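Local structure of endo-1,4-beta-xylanase (Pseudoalteromonas haloplanktis, 1H12) at residues 9-12 / 16-19; 24-29 / 367-372; 94-99 / 151-156; 120-125 / 173-178; 142-147 / 282-287. The protein hydrolyses the beta-1,4 linkages within xylan chains, as a cold-adapted endo-xylanase of glycoside hydrolase family 8. One frame throughout, in Å; residues are numbered along the deposited sequence. Where two conformers were deposited one is given.

Contact 1: residues 9-12 / 16-19; sequences VGAY and TYRN
Ala-11 sets its methyl group squarely on the phenol ring of Tyr-17. CB stands 3.6 Å from the centroid of that ring and only 10° off its normal, so the CH-pi contact falls on the middle of one face rather than on the rim. The ring is put there by its first torsion: CG lies anti to the carbonyl carbon of Tyr-17 (chi1 -76°), which swings the phenol back over the start of the short helix. From another direction the carbonyl oxygen of Thr-16 approaches the same methyl, 3.2 Å from Ala-11 CB, a tight fit for a carbon and an oxygen. Segment 9-12 runs into the short helix 11-14, with Gly-10 at its N-cap, and 16-19 follows its end, in the N-terminal part of the chain that lies against helix 283-296 of the (alpha/alpha)6 barrel. Tyr-17 also touches Leu-295 of that helix, while its hydroxyl is hydrogen-bonded to the backbone N of Phe-399. A leucine in place of Tyr-17 would probably leave the Ala-11 methyl without a flat surface to rest on and the Phe-399 amide without its hydroxyl partner. Tyr-12 turns its CB the other way, and its ring meets Phe-399 edge-to-face.

Contact 2: residues 24-29 / 367-372; sequences MGKTNI and EFWSLS
Lys-26 and Trp-369 face each other with their CA atoms 8.8 Å apart, the lysine in the Schellman motif that ends helix 20-23 and the tryptophan in the last part of helix 358-369. In that motif Gly-25, at phi 82°, is the C-prime residue, and Lys-26 N returns to Ala-21 O. The two side chains slide past each other in opposite directions, the aliphatic chain of Lys-26 running over one face of the indole. Its CG lies 3.7 Å from the centroid of the five-membered ring of Trp-369, 18° off the normal, in a CH-pi contact. A bend at chi2 (-47°) keeps the chain down on the ring, with Lys-26 CD 3.6 Å and CE 3.7 Å from Trp-369 CD1. At the far end of the benzo ring, Ile-29 CG2 approaches Trp-369 CH2 at 4.2 Å. The contact fastens the N-terminal part of the chain to a late helix of the (alpha/alpha)6 barrel. An alanine at Trp-369 would probably strip the lysine methylenes of their flat support and open a gap beside Ile-29. Asn-366 hydrogen-bonds the ammonium of Lys-26, which leaves its methylenes to pack on the indole, whereas Lys-32 meets the same ring system in a cation-pi contact; the indole therefore receives one lysine by its apolar chain and the other by its charge.

Contact 3: residues 94-99 / 151-156; sequences EEFDNL and FALLNA
Phe-96 and Ala-156 meet because the phenylalanine stretches CG anti to its own backbone nitrogen (chi1 -176°), sending the ring straight out from helix 93-107 toward helix 143-160; Leu-153 places CG anti to its carbonyl carbon instead, which brings one of its methyls round to the same ring. Both helices belong to the (alpha/alpha)6 barrel of family 8. Over these short segments their axes stay 12.0 Å apart, with an angle of 134° between their directions. That separation is too wide for backbones to touch, and the aromatic side chain bridges it. Ala-156 covers one face: its CB comes within 3.6 Å of Phe-96 CZ, and lies 29° off the normal through the ring centroid, a CH-pi contact displaced toward the CZ end. Leu-153 arrives at the edge, near the ring plane, with CD2 4.0 Å from CZ of Phe-96, the two side chains crossing at about a right angle. Ala-152 adds its methyl, CB lying 3.9 Å from Phe-96 CE2. Two small alanines, one helical turn apart, thus leave room for the ring to lie close to the helix surface. Other aromatics complete the surroundings: Trp-160 meets Phe-96 edge-to-face, and the ring of Tyr-168 stands nearly perpendicular to it, while Met-84 of helix 77-89 also packs on it. The carbonyl oxygen of Ala-152 lies 3.7 Å from Phe-96 CE2 and keeps its helical partner, accepting the hydrogen bond from Ala-156 N at 2.9 Å.

Contact 4: residues 120-125 / 173-178; sequences GVYAWK and ITMLNT
Met-175 reaches Tyr-122 with the tip of a side chain that folds twice on its way out of helix 168-182. From CB the chain leaves anti to the backbone nitrogen, and Met-175 CG passes 3.5 Å from Glu-146 O on the neighbouring helix. Bends at chi2 (69°) and chi3 (63°) then curl the thioether toward the tyrosine. SD stops 3.8 Å from Tyr-122 CE1, and lies 41° off the ring normal, an oblique Met-aromatic contact. The methyl goes further: CE is 3.4 Å from CE1 of Tyr-122 and 3.7 Å from its OH, so it sits along the hydroxyl-bearing side of the ring. The pair joins a helix of the (alpha/alpha)6 barrel to the chain entering strand 123-128 of the five-stranded antiparallel sheet, with Trp-100 and Phe-149 packed around it. One turn along the helix, Thr-178 CG2 rests 3.5 Å from Gly-120 O and also touches the CG1 methyl of Val-121. Its hydroxyl works through water instead: a single water molecule lies 2.7 Å from Thr-178 OG1 and donates a hydrogen bond to Gly-120 O over the same distance, bridging helix and loop where the two backbones come closest.

Contact 5: residues 142-147 / 282-287; sequences APDGEE and AWRVIM
Asp-144 and Arg-284 lie early in helices 143-160 and 283-296, whose backbones stay well apart, the nearest CA atoms of the two segments being those of this pair at 11.2 Å. The side chains come from opposite directions and close the distance. The arginine chain is extended as far as a bend at chi3 (-62°), which turns the guanidinium to the carboxylate, the two planes only slightly tilted against each other. There Arg-284 NH2 donates to Asp-144 OD2 at 2.9 Å, with an angle of 145° at the hydrogen, in a salt bridge. OD2 is met on its syn side, with the donor 24° out of the carboxylate plane. A water completes the link: it lies in the guanidinium plane, accepts from Arg-284 NE at 2.9 Å and donates to Asp-144 OD2 at 2.7 Å, so OD2 is gripped twice. Asp-144 and the water together engage two of the guanidinium nitrogens, and the third, NH1, is hydrogen-bonded to the hydroxyl of Tyr-381. NH2 also forms a salt bridge with Glu-78. Trp-82 touches both Asp-144 and Arg-284. Buried near the centre of the molecule, with the arginine side chain about 13 Å from bound xylose, this cluster of acids around an arginine at early helical turns is consistent with the substrate cleft at one end of a family 8 (alpha/alpha)6 barrel.

Contact 5 lies deepest, its centre about 4 Å from that of the chain, and the others lie farther out. Contact 3 shares helix 143-160 with it, their centres 18 Å apart. Contact 4 touches it directly: Tyr-122 N is probably hydrogen-bonded to Glu-146 OE2 at 2.8 Å. Contacts 3, 4 and 5 alternate along the sequence, interlacing that part of the barrel. Contact 1 closes before contact 2 opens with 24-29, and the two meet where Asn-19 OD1 packs 3.9 Å from Ile-29 CD1. Contact 2 closes a long loop enclosing contacts 3, 4 and 5, and its centre lies about 36 Å from that of contact 4, across the molecule. The bound xylose, held by Gln-327, Glu-342 and Tyr-378 among others, lies about 13 Å from the side chain of Arg-284 in contact 5.

Contact 1: residues 9-12 / 16-19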
# COMPACT_ATOMS: atom_id res chain seq x y z
N VAL A 9 15.91 14.85 6.46
CA VAL A 9 15.99 13.90 7.60
C VAL A 9 14.59 13.40 7.85
O VAL A 9 13.67 14.17 8.06
CB VAL A 9 16.51 14.57 8.89
CG1 VAL A 9 16.56 13.64 10.05
CG2 VAL A 9 17.93 15.13 8.65
N GLY A 10 14.45 12.10 7.82
CA GLY A 10 13.11 11.50 8.01
C GLY A 10 12.63 11.46 9.46
O GLY A 10 13.43 11.49 10.41
N ALA A 11 11.33 11.31 9.60
CA ALA A 11 10.69 11.14 10.90
C ALA A 11 11.19 9.90 11.61
O ALA A 11 11.23 9.88 12.86
CB ALA A 11 9.19 11.05 10.69
N TYR A 12 11.56 8.88 10.90
CA TYR A 12 12.10 7.66 11.55
C TYR A 12 13.37 7.98 12.32
O TYR A 12 13.58 7.40 13.41
CB TYR A 12 12.30 6.56 10.50
CG TYR A 12 12.62 5.20 11.01
CD1 TYR A 12 12.16 4.71 12.22
CD2 TYR A 12 13.36 4.36 10.23
CE1 TYR A 12 12.44 3.38 12.63
CE2 TYR A 12 13.65 3.06 10.63
CZ TYR A 12 13.18 2.58 11.82
OH TYR A 12 13.52 1.28 12.19
N THR A 16 10.31 13.29 14.63
CA THR A 16 9.36 14.36 14.35
C THR A 16 8.48 13.97 13.17
O THR A 16 8.99 13.89 12.07
CB THR A 16 10.13 15.64 13.94
OG1 THR A 16 10.98 16.03 15.00
CG2 THR A 16 9.16 16.81 13.63
N TYR A 17 7.21 13.71 13.40
CA TYR A 17 6.25 13.39 12.34
C TYR A 17 5.47 14.65 11.97
O TYR A 17 4.97 15.38 12.84
CB TYR A 17 5.28 12.30 12.83
CG TYR A 17 5.96 10.93 12.84
CD1 TYR A 17 6.78 10.52 13.91
CD2 TYR A 17 5.83 10.07 11.77
CE1 TYR A 17 7.42 9.33 13.90
CE2 TYR A 17 6.49 8.85 11.75
CZ TYR A 17 7.29 8.47 12.81
OH TYR A 17 7.93 7.25 12.76
N ARG A 18 5.35 14.88 10.69
CA ARG A 18 4.49 15.93 10.19
C ARG A 18 3.05 15.54 10.37
O ARG A 18 2.67 14.35 10.32
CB ARG A 18 4.72 16.18 8.70
CG ARG A 18 6.08 16.72 8.38
CD ARG A 18 6.35 16.84 6.88
NE ARG A 18 5.44 17.77 6.24
CZ ARG A 18 5.47 18.05 4.94
NH1 ARG A 18 6.30 17.38 4.15
NH2 ARG A 18 4.67 18.95 4.42
N ASN A 19 2.22 16.56 10.57
CA ASN A 19 0.77 16.47 10.53
C ASN A 19 0.31 17.35 9.40
O ASN A 19 0.13 18.57 9.55
CB ASN A 19 0.17 16.91 11.88
CG ASN A 19 -1.34 16.74 11.95
OD1 ASN A 19 -2.03 16.72 10.94
ND2 ASN A 19 -1.86 16.63 13.19

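Contact 2: residues 24-29 / 367-372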
# COMPACT_ATOMS: atom_id res chain seq x y z
N MET A 24 -2.21 22.29 6.81
CA MET A 24 -3.19 22.78 5.87
C MET A 24 -4.34 23.49 6.60
O MET A 24 -5.31 23.84 5.97
CB MET A 24 -3.73 21.61 5.02
CG MET A 24 -2.66 20.99 4.15
SD MET A 24 -1.80 22.16 3.06
CE MET A 24 -2.97 22.56 2.01
N GLY A 25 -4.23 23.67 7.88
CA GLY A 25 -5.21 24.47 8.64
C GLY A 25 -6.47 23.78 9.03
O GLY A 25 -7.48 24.44 9.40
N LYS A 26 -6.48 22.44 8.98
CA LYS A 26 -7.67 21.72 9.29
C LYS A 26 -7.86 21.55 10.79
O LYS A 26 -6.90 21.59 11.56
CB LYS A 26 -7.67 20.33 8.60
CG LYS A 26 -7.54 20.44 7.13
CD LYS A 26 -8.44 21.49 6.45
CE LYS A 26 -8.25 21.53 4.95
NZ LYS A 26 -9.03 22.70 4.32
N THR A 27 -9.08 21.35 11.19
CA THR A 27 -9.39 21.14 12.59
C THR A 27 -10.09 19.79 12.79
O THR A 27 -10.54 19.15 11.82
CB THR A 27 -10.37 22.31 13.11
OG1 THR A 27 -11.54 22.29 12.29
CG2 THR A 27 -9.81 23.59 12.82
N ASN A 28 -10.21 19.38 14.03
CA ASN A 28 -10.84 18.10 14.37
C ASN A 28 -10.21 16.94 13.60
O ASN A 28 -10.93 16.00 13.15
CB ASN A 28 -12.36 18.05 14.01
N ILE A 29 -8.89 17.02 13.45
CA ILE A 29 -8.20 16.04 12.63
C ILE A 29 -8.27 14.64 13.22
O ILE A 29 -8.61 13.67 12.54
CB ILE A 29 -6.75 16.48 12.48
CG1 ILE A 29 -6.65 17.83 11.72
CG2 ILE A 29 -5.93 15.40 11.80
CD1 ILE A 29 -5.36 18.54 11.87
N GLU A 367 -9.04 18.49 -2.11
CA GLU A 367 -9.86 17.53 -2.84
C GLU A 367 -10.00 16.23 -2.06
O GLU A 367 -11.02 15.55 -2.20
CB GLU A 367 -9.31 17.25 -4.22
CG GLU A 367 -9.52 18.45 -5.11
CD GLU A 367 -9.07 18.26 -6.52
OE1 GLU A 367 -8.90 17.05 -6.88
OE2 GLU A 367 -8.96 19.32 -7.27
N PHE A 368 -8.99 15.86 -1.30
CA PHE A 368 -9.08 14.67 -0.43
C PHE A 368 -9.88 14.95 0.85
O PHE A 368 -10.75 14.19 1.22
CB PHE A 368 -7.68 14.19 -0.07
CG PHE A 368 -7.62 13.20 1.05
CD1 PHE A 368 -8.08 11.90 0.91
CD2 PHE A 368 -7.14 13.56 2.27
CE1 PHE A 368 -8.07 10.98 1.91
CE2 PHE A 368 -7.14 12.64 3.31
CZ PHE A 368 -7.59 11.36 3.13
N TRP A 369 -9.58 16.05 1.51
CA TRP A 369 -10.15 16.34 2.80
C TRP A 369 -11.65 16.65 2.72
O TRP A 369 -12.37 16.44 3.71
CB TRP A 369 -9.41 17.50 3.47
CG TRP A 369 -9.61 17.63 4.96
CD1 TRP A 369 -10.37 18.53 5.60
CD2 TRP A 369 -9.07 16.78 5.95
NE1 TRP A 369 -10.31 18.31 6.95
CE2 TRP A 369 -9.53 17.23 7.19
CE3 TRP A 369 -8.24 15.64 5.91
CZ2 TRP A 369 -9.14 16.68 8.36
CZ3 TRP A 369 -7.86 15.08 7.07
CH2 TRP A 369 -8.34 15.57 8.31
N SER A 370 -12.11 17.10 1.57
CA SER A 370 -13.52 17.39 1.41
C SER A 370 -14.35 16.18 1.11
O SER A 370 -15.58 16.24 1.15
CB SER A 370 -13.70 18.41 0.30
OG SER A 370 -13.41 17.83 -0.95
N LEU A 371 -13.73 15.03 0.86
CA LEU A 371 -14.49 13.83 0.53
C LEU A 371 -15.23 13.27 1.72
O LEU A 371 -14.75 13.35 2.84
CB LEU A 371 -13.53 12.72 0.11
CG LEU A 371 -12.75 12.99 -1.20
CD1 LEU A 371 -11.69 11.91 -1.34
CD2 LEU A 371 -13.69 13.01 -2.41
N SER A 372 -16.37 12.66 1.44
CA SER A 372 -16.90 11.75 2.46
C SER A 372 -16.20 10.38 2.32
O SER A 372 -15.73 9.97 1.26
CB SER A 372 -18.40 11.52 2.12
OG SER A 372 -19.20 12.69 2.20

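Contact 3: residues 94-99 / 151-156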
# COMPACT_ATOMS: atom_id res chain seq x y z
N GLU A 94 -7.69 -5.91 18.91
CA GLU A 94 -8.63 -6.96 18.59
C GLU A 94 -8.81 -7.06 17.08
O GLU A 94 -8.86 -8.17 16.52
CB GLU A 94 -10.00 -6.72 19.25
N GLU A 95 -9.01 -5.92 16.44
CA GLU A 95 -9.18 -5.88 14.98
C GLU A 95 -7.95 -6.46 14.29
O GLU A 95 -8.09 -7.25 13.35
CB GLU A 95 -9.46 -4.46 14.53
CG GLU A 95 -10.82 -3.89 14.95
CD GLU A 95 -10.86 -3.34 16.35
OE1 GLU A 95 -9.92 -3.37 17.15
OE2 GLU A 95 -11.93 -2.74 16.62
N PHE A 96 -6.77 -6.04 14.73
CA PHE A 96 -5.52 -6.57 14.19
C PHE A 96 -5.50 -8.08 14.31
O PHE A 96 -5.23 -8.81 13.32
CB PHE A 96 -4.35 -5.96 14.91
CG PHE A 96 -3.01 -6.36 14.36
CD1 PHE A 96 -2.48 -7.61 14.59
CD2 PHE A 96 -2.30 -5.45 13.60
CE1 PHE A 96 -1.28 -7.96 14.03
CE2 PHE A 96 -1.08 -5.78 13.08
CZ PHE A 96 -0.56 -7.05 13.29
N ASP A 97 -5.76 -8.58 15.50
CA ASP A 97 -5.63 -10.00 15.78
C ASP A 97 -6.64 -10.82 14.98
O ASP A 97 -6.35 -11.90 14.50
CB ASP A 97 -5.79 -10.26 17.26
CG ASP A 97 -4.61 -9.86 18.09
OD1 ASP A 97 -3.59 -9.42 17.51
OD2 ASP A 97 -4.68 -9.96 19.34
N ASN A 98 -7.85 -10.29 14.84
CA ASN A 98 -8.86 -10.99 14.08
C ASN A 98 -8.51 -11.11 12.61
O ASN A 98 -8.77 -12.13 11.96
CB ASN A 98 -10.25 -10.35 14.27
CG ASN A 98 -10.82 -10.51 15.67
OD1 ASN A 98 -10.40 -11.40 16.42
ND2 ASN A 98 -11.78 -9.65 15.99
N LEU A 99 -7.93 -10.03 12.05
CA LEU A 99 -7.47 -10.07 10.67
C LEU A 99 -6.27 -10.99 10.51
O LEU A 99 -6.18 -11.74 9.53
CB LEU A 99 -7.09 -8.65 10.20
CG LEU A 99 -8.25 -7.67 10.02
CD1 LEU A 99 -7.67 -6.31 9.66
CD2 LEU A 99 -9.24 -8.12 8.97
N PHE A 151 5.52 -5.71 7.91
CA PHE A 151 5.55 -4.39 8.51
C PHE A 151 4.58 -4.31 9.70
O PHE A 151 4.94 -3.86 10.80
CB PHE A 151 5.21 -3.34 7.46
CG PHE A 151 5.18 -1.94 7.99
CD1 PHE A 151 6.35 -1.24 8.30
CD2 PHE A 151 3.97 -1.30 8.19
CE1 PHE A 151 6.33 0.01 8.82
CE2 PHE A 151 3.92 -0.02 8.70
CZ PHE A 151 5.11 0.64 9.03
N ALA A 152 3.33 -4.69 9.48
CA ALA A 152 2.34 -4.59 10.51
C ALA A 152 2.65 -5.45 11.72
O ALA A 152 2.49 -5.03 12.87
CB ALA A 152 0.97 -4.95 9.91
N LEU A 153 3.14 -6.68 11.49
CA LEU A 153 3.49 -7.60 12.55
C LEU A 153 4.67 -7.10 13.40
O LEU A 153 4.67 -7.24 14.63
CB LEU A 153 3.76 -8.98 11.98
CG LEU A 153 2.52 -9.72 11.49
CD1 LEU A 153 2.93 -10.83 10.53
CD2 LEU A 153 1.69 -10.28 12.64
N LEU A 154 5.68 -6.51 12.75
CA LEU A 154 6.78 -5.95 13.52
C LEU A 154 6.32 -4.84 14.41
O LEU A 154 6.77 -4.72 15.57
CB LEU A 154 7.88 -5.44 12.58
CG LEU A 154 8.76 -6.49 11.91
CD1 LEU A 154 9.62 -5.82 10.87
CD2 LEU A 154 9.61 -7.25 12.94
N ASN A 155 5.42 -3.99 13.91
CA ASN A 155 4.87 -2.92 14.73
C ASN A 155 4.00 -3.45 15.88
O ASN A 155 4.05 -2.92 16.97
CB ASN A 155 4.11 -1.94 13.86
CG ASN A 155 5.01 -0.98 13.10
OD1 ASN A 155 5.26 -1.23 11.83
ND2 ASN A 155 5.49 -0.01 13.72
N ALA A 156 3.22 -4.50 15.61
CA ALA A 156 2.39 -5.11 16.66
C ALA A 156 3.28 -5.66 17.77
O ALA A 156 2.99 -5.45 18.96
CB ALA A 156 1.55 -6.20 16.04

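Contact 4: residues 120-125 / 173-178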
# COMPACT_ATOMS: atom_id res chain seq x y z
N GLY A 120 4.42 -21.15 1.97
CA GLY A 120 4.39 -20.06 2.91
C GLY A 120 4.04 -18.70 2.38
O GLY A 120 4.02 -17.75 3.15
N VAL A 121 3.79 -18.56 1.07
CA VAL A 121 3.29 -17.29 0.55
C VAL A 121 1.77 -17.23 0.73
O VAL A 121 1.15 -18.25 1.00
CB VAL A 121 3.71 -17.01 -0.91
CG1 VAL A 121 5.21 -17.31 -1.10
CG2 VAL A 121 2.90 -17.76 -1.94
N TYR A 122 1.21 -16.05 0.58
CA TYR A 122 -0.19 -15.82 0.90
C TYR A 122 -1.01 -15.67 -0.36
O TYR A 122 -0.78 -14.77 -1.19
CB TYR A 122 -0.28 -14.58 1.85
CG TYR A 122 0.17 -14.91 3.26
CD1 TYR A 122 1.46 -15.27 3.54
CD2 TYR A 122 -0.76 -14.96 4.28
CE1 TYR A 122 1.81 -15.71 4.81
CE2 TYR A 122 -0.42 -15.35 5.54
CZ TYR A 122 0.86 -15.77 5.82
OH TYR A 122 1.15 -16.26 7.06
N ALA A 123 -1.96 -16.57 -0.52
CA ALA A 123 -2.83 -16.63 -1.70
C ALA A 123 -3.59 -15.32 -1.85
O ALA A 123 -4.30 -14.90 -0.94
CB ALA A 123 -3.81 -17.76 -1.49
N TRP A 124 -3.46 -14.70 -3.01
CA TRP A 124 -3.94 -13.33 -3.16
C TRP A 124 -5.44 -13.20 -3.21
O TRP A 124 -5.96 -12.14 -2.90
CB TRP A 124 -3.29 -12.61 -4.33
CG TRP A 124 -3.92 -12.84 -5.66
CD1 TRP A 124 -3.67 -13.84 -6.54
CD2 TRP A 124 -4.89 -11.99 -6.30
NE1 TRP A 124 -4.40 -13.64 -7.69
CE2 TRP A 124 -5.15 -12.50 -7.55
CE3 TRP A 124 -5.53 -10.82 -5.92
CZ2 TRP A 124 -6.01 -11.87 -8.46
CZ3 TRP A 124 -6.39 -10.21 -6.77
CH2 TRP A 124 -6.61 -10.73 -8.06
N LYS A 125 -6.13 -14.26 -3.64
CA LYS A 125 -7.58 -14.21 -3.83
C LYS A 125 -8.28 -15.42 -3.26
O LYS A 125 -8.05 -16.56 -3.71
CB LYS A 125 -7.93 -14.08 -5.31
CG LYS A 125 -9.38 -13.79 -5.56
CD LYS A 125 -9.79 -13.84 -7.04
CE LYS A 125 -9.37 -12.65 -7.73
NZ LYS A 125 -10.01 -12.81 -9.19
N ILE A 173 9.22 -12.27 11.45
CA ILE A 173 10.47 -12.77 10.94
C ILE A 173 10.23 -13.89 9.94
O ILE A 173 10.90 -13.98 8.92
CB ILE A 173 11.44 -13.18 12.06
CG1 ILE A 173 11.74 -11.96 12.96
CG2 ILE A 173 12.67 -13.86 11.52
CD1 ILE A 173 12.27 -10.82 12.30
N THR A 174 9.24 -14.76 10.20
CA THR A 174 8.86 -15.77 9.26
C THR A 174 8.42 -15.12 7.94
O THR A 174 8.81 -15.58 6.86
CB THR A 174 7.73 -16.62 9.85
OG1 THR A 174 8.24 -17.30 11.01
CG2 THR A 174 7.22 -17.65 8.86
N MET A 175 7.61 -14.08 8.03
CA MET A 175 7.15 -13.37 6.84
C MET A 175 8.32 -12.75 6.07
O MET A 175 8.38 -12.85 4.84
CB MET A 175 6.15 -12.28 7.25
CG MET A 175 5.40 -11.68 6.09
SD MET A 175 4.22 -12.80 5.26
CE MET A 175 3.08 -13.08 6.63
N LEU A 176 9.27 -12.12 6.76
CA LEU A 176 10.45 -11.55 6.09
C LEU A 176 11.25 -12.64 5.38
O LEU A 176 11.73 -12.44 4.26
CB LEU A 176 11.33 -10.81 7.08
CG LEU A 176 10.78 -9.53 7.65
CD1 LEU A 176 11.80 -8.94 8.63
CD2 LEU A 176 10.48 -8.50 6.57
N ASN A 177 11.39 -13.78 6.06
CA ASN A 177 12.15 -14.87 5.37
C ASN A 177 11.42 -15.37 4.15
O ASN A 177 12.05 -15.67 3.14
CB ASN A 177 12.35 -16.01 6.39
CG ASN A 177 13.43 -15.68 7.41
OD1 ASN A 177 14.15 -14.74 7.28
ND2 ASN A 177 13.42 -16.43 8.49
N THR A 178 10.08 -15.44 4.22
CA THR A 178 9.30 -15.78 3.05
C THR A 178 9.51 -14.79 1.92
O THR A 178 9.65 -15.16 0.76
CB THR A 178 7.83 -15.94 3.43
OG1 THR A 178 7.73 -17.11 4.26
CG2 THR A 178 6.92 -16.06 2.22
O HOH W 1 5.35 -17.67 5.51

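Contact 5: residues 142-147 / 282-287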
# COMPACT_ATOMS: atom_id res chain seq x y z
N ALA A 142 0.29 -11.74 -4.04
CA ALA A 142 0.39 -10.33 -4.43
C ALA A 142 1.45 -9.77 -3.45
O ALA A 142 1.08 -9.42 -2.33
CB ALA A 142 -0.90 -9.59 -4.32
N PRO A 143 2.73 -9.78 -3.84
CA PRO A 143 3.80 -9.63 -2.82
C PRO A 143 3.82 -8.42 -1.94
O PRO A 143 4.43 -8.48 -0.88
CB PRO A 143 5.05 -9.79 -3.64
CG PRO A 143 4.66 -10.80 -4.71
CD PRO A 143 3.26 -10.36 -5.09
N ASP A 144 3.20 -7.29 -2.33
CA ASP A 144 3.09 -6.21 -1.37
C ASP A 144 2.20 -6.53 -0.18
O ASP A 144 2.33 -5.89 0.86
CB ASP A 144 2.74 -4.88 -2.01
CG ASP A 144 1.37 -4.78 -2.65
OD1 ASP A 144 0.86 -5.87 -3.09
OD2 ASP A 144 0.83 -3.67 -2.74
N GLY A 145 1.31 -7.52 -0.30
CA GLY A 145 0.58 -8.01 0.86
C GLY A 145 1.54 -8.55 1.92
O GLY A 145 1.49 -8.12 3.07
N GLU A 146 2.43 -9.46 1.54
CA GLU A 146 3.42 -9.97 2.47
C GLU A 146 4.28 -8.84 3.03
O GLU A 146 4.60 -8.85 4.22
CB GLU A 146 4.32 -11.02 1.80
CG GLU A 146 3.68 -12.38 1.56
CD GLU A 146 2.81 -12.57 0.31
OE1 GLU A 146 2.38 -11.54 -0.28
OE2 GLU A 146 2.59 -13.73 -0.05
N GLU A 147 4.65 -7.86 2.20
CA GLU A 147 5.41 -6.73 2.71
C GLU A 147 4.68 -6.01 3.84
O GLU A 147 5.27 -5.70 4.89
CB GLU A 147 5.75 -5.74 1.59
CG GLU A 147 6.66 -6.30 0.52
CD GLU A 147 7.08 -5.30 -0.51
OE1 GLU A 147 6.12 -4.62 -1.04
OE2 GLU A 147 8.26 -5.14 -0.80
N ALA A 282 -0.60 1.51 -9.89
CA ALA A 282 0.27 2.66 -10.08
C ALA A 282 -0.13 3.84 -9.25
O ALA A 282 0.72 4.66 -8.89
CB ALA A 282 0.38 3.00 -11.54
N TRP A 283 -1.41 3.99 -8.91
CA TRP A 283 -1.86 5.05 -8.04
C TRP A 283 -0.99 5.16 -6.79
O TRP A 283 -0.78 6.25 -6.27
CB TRP A 283 -3.27 4.87 -7.52
CG TRP A 283 -4.42 4.91 -8.49
CD1 TRP A 283 -4.40 5.15 -9.84
CD2 TRP A 283 -5.78 4.66 -8.14
NE1 TRP A 283 -5.68 5.07 -10.32
CE2 TRP A 283 -6.53 4.76 -9.30
CE3 TRP A 283 -6.43 4.37 -6.94
CZ2 TRP A 283 -7.89 4.55 -9.28
CZ3 TRP A 283 -7.75 4.19 -6.91
CH2 TRP A 283 -8.48 4.25 -8.07
N ARG A 284 -0.59 4.00 -6.26
CA ARG A 284 0.08 3.98 -4.97
C ARG A 284 1.53 4.41 -5.03
O ARG A 284 2.12 4.63 -3.98
CB ARG A 284 -0.00 2.54 -4.36
CG ARG A 284 -1.42 2.07 -4.14
CD ARG A 284 -1.50 0.84 -3.26
NE ARG A 284 -0.85 -0.38 -3.75
CZ ARG A 284 -1.40 -1.26 -4.56
NH1 ARG A 284 -2.53 -1.00 -5.16
NH2 ARG A 284 -0.84 -2.41 -4.73
N VAL A 285 2.11 4.49 -6.21
CA VAL A 285 3.53 4.80 -6.30
C VAL A 285 3.86 6.14 -5.67
O VAL A 285 4.74 6.21 -4.81
CB VAL A 285 4.05 4.70 -7.73
CG1 VAL A 285 5.51 5.07 -7.79
CG2 VAL A 285 3.84 3.31 -8.32
N ILE A 286 3.19 7.22 -6.08
CA ILE A 286 3.56 8.50 -5.48
C ILE A 286 3.13 8.61 -4.00
O ILE A 286 3.75 9.35 -3.24
CB ILE A 286 3.19 9.72 -6.30
CG1 ILE A 286 1.67 9.93 -6.44
CG2 ILE A 286 3.93 9.68 -7.64
CD1 ILE A 286 1.31 11.27 -7.10
N MET A 287 2.13 7.83 -3.59
CA MET A 287 1.84 7.68 -2.17
C MET A 287 3.07 7.11 -1.44
O MET A 287 3.46 7.63 -0.38
CB MET A 287 0.64 6.76 -1.99
CG MET A 287 0.19 6.53 -0.61
SD MET A 287 -1.15 5.37 -0.54
CE MET A 287 -0.66 3.91 -0.97
O HOH W 2 1.63 -1.11 -2.39